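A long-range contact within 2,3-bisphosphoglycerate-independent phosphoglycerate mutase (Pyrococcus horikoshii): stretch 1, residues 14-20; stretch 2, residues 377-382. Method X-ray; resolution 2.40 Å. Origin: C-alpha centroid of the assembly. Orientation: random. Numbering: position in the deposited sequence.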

# COMPACT_ATOMS: atom_id res chain seq x y z
N GLY B 14 7.63 8.83 12.47
CA GLY B 14 6.89 7.75 13.13
C GLY B 14 6.57 6.55 12.24
O GLY B 14 5.64 5.80 12.53
N LEU B 15 7.35 6.36 11.18
CA LEU B 15 7.14 5.25 10.25
C LEU B 15 6.94 3.87 10.89
O LEU B 15 5.94 3.19 10.63
CB LEU B 15 8.31 5.18 9.26
CG LEU B 15 8.17 4.17 8.13
CD1 LEU B 15 6.88 4.44 7.33
CD2 LEU B 15 9.39 4.28 7.22
N GLY B 16 7.88 3.47 11.73
CA GLY B 16 7.79 2.16 12.37
C GLY B 16 6.51 1.88 13.15
O GLY B 16 5.94 2.78 13.77
N ASP B 17 6.07 0.62 13.13
CA ASP B 17 4.86 0.25 13.85
C ASP B 17 4.94 -1.21 14.30
O ASP B 17 5.98 -1.86 14.20
CB ASP B 17 3.65 0.46 12.92
CG ASP B 17 2.41 0.92 13.67
OD1 ASP B 17 1.89 0.15 14.52
OD2 ASP B 17 1.95 2.07 13.42
N ARG B 18 3.82 -1.73 14.82
CA ARG B 18 3.76 -3.12 15.26
C ARG B 18 2.66 -3.82 14.45
O ARG B 18 1.78 -3.16 13.88
CB ARG B 18 3.47 -3.19 16.76
CG ARG B 18 4.59 -2.61 17.62
CD ARG B 18 4.23 -2.54 19.10
NE ARG B 18 5.35 -1.99 19.86
CZ ARG B 18 5.33 -1.73 21.17
NH1 ARG B 18 4.24 -1.96 21.90
NH2 ARG B 18 6.43 -1.26 21.77
N PRO B 19 2.70 -5.16 14.38
CA PRO B 19 1.68 -5.90 13.62
C PRO B 19 0.27 -5.43 14.01
O PRO B 19 -0.03 -5.28 15.20
CB PRO B 19 1.93 -7.36 14.03
CG PRO B 19 3.42 -7.38 14.29
CD PRO B 19 3.63 -6.09 15.06
N ILE B 20 -0.58 -5.15 13.01
CA ILE B 20 -1.95 -4.71 13.27
C ILE B 20 -2.91 -5.82 12.82
O ILE B 20 -2.86 -6.27 11.67
CB ILE B 20 -2.33 -3.43 12.46
CG1 ILE B 20 -1.30 -2.32 12.72
CG2 ILE B 20 -3.75 -2.97 12.86
CD1 ILE B 20 -1.39 -1.68 14.08
N ARG B 377 10.77 -5.98 -0.97
CA ARG B 377 9.85 -4.89 -0.62
C ARG B 377 10.33 -4.11 0.59
O ARG B 377 11.26 -4.54 1.29
CB ARG B 377 8.44 -5.43 -0.34
CG ARG B 377 7.67 -5.86 -1.58
CD ARG B 377 6.29 -6.37 -1.20
NE ARG B 377 6.37 -7.41 -0.18
CZ ARG B 377 6.95 -8.60 -0.37
NH1 ARG B 377 7.49 -8.90 -1.55
NH2 ARG B 377 7.00 -9.48 0.62
N PHE B 378 9.70 -2.97 0.86
CA PHE B 378 10.09 -2.15 2.01
C PHE B 378 9.13 -2.36 3.17
O PHE B 378 7.97 -1.96 3.11
CB PHE B 378 10.16 -0.66 1.62
CG PHE B 378 10.75 0.22 2.70
CD1 PHE B 378 11.96 -0.13 3.33
CD2 PHE B 378 10.11 1.40 3.10
CE1 PHE B 378 12.52 0.67 4.34
CE2 PHE B 378 10.66 2.22 4.11
CZ PHE B 378 11.87 1.85 4.73
N GLY B 379 9.61 -3.01 4.22
CA GLY B 379 8.77 -3.27 5.39
C GLY B 379 9.61 -3.70 6.58
O GLY B 379 10.77 -4.11 6.41
N GLU B 380 9.04 -3.63 7.78
CA GLU B 380 9.78 -4.00 8.98
C GLU B 380 10.31 -5.44 8.95
O GLU B 380 11.47 -5.67 9.30
CB GLU B 380 8.92 -3.78 10.24
CG GLU B 380 8.67 -2.30 10.54
CD GLU B 380 7.36 -1.78 9.93
OE1 GLU B 380 7.00 -2.22 8.81
OE2 GLU B 380 6.70 -0.94 10.57
N ARG B 381 9.49 -6.41 8.53
CA ARG B 381 9.97 -7.79 8.49
C ARG B 381 11.06 -7.99 7.44
O ARG B 381 11.97 -8.80 7.62
CB ARG B 381 8.81 -8.78 8.29
CG ARG B 381 8.34 -9.44 9.62
CD ARG B 381 7.88 -8.38 10.64
NE ARG B 381 6.58 -7.81 10.30
CZ ARG B 381 5.41 -8.38 10.57
NH1 ARG B 381 5.36 -9.55 11.20
NH2 ARG B 381 4.27 -7.81 10.20
N GLU B 382 10.96 -7.24 6.34
CA GLU B 382 11.94 -7.32 5.26
C GLU B 382 13.26 -6.68 5.75
O GLU B 382 14.36 -7.20 5.51
CB GLU B 382 11.39 -6.58 4.03
CG GLU B 382 12.02 -6.98 2.69
CD GLU B 382 11.56 -8.34 2.17
OE1 GLU B 382 10.47 -8.81 2.58
OE2 GLU B 382 12.27 -8.94 1.34

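This is a small, largely side-chain-mediated contact, 204 Å² summed over both sides, in which one carboxylate-to-backbone hydrogen bond is accompanied by an apolar pair and a proline packed on a guanidinium. The backbones stay apart: the nearest CA atoms, those of Gly16 and Glu380, are 7.3 Å from each other, so side chains must span the gap. Glu380, in the first turn of a helix, has the largest covered area, 55 Å². Its CA-to-CB bond points toward the loop, and chi1 of -69° (m) with chi2 off-rotamer at 93° brings Glu380 OE2 to 3.1 Å from Asp17 N. The N-H...O angle of 139° supports a hydrogen bond, though a bent one. Glu380 OE2 also lies 3.7 Å from Gly16 CA, an approach to a residue without a side chain. Asp17's own carboxylate leads away; Asp17 OD1 accepts from Arg18 N at 2.7 Å, 157°.

The CA-to-CB bond of Leu15 points toward the second stretch, and Leu15 CD2 meets Phe378 CE2 at 3.9 Å, obliquely to the ring. Both residues are buried, as suits their apolar side chains. At the more open margin, Pro19 CG sits 4.2 Å from Arg381 NH2, over one guanidinium face. This leaves the in-plane N-H groups free to bond, and NE and NH2 do so elsewhere in the structure.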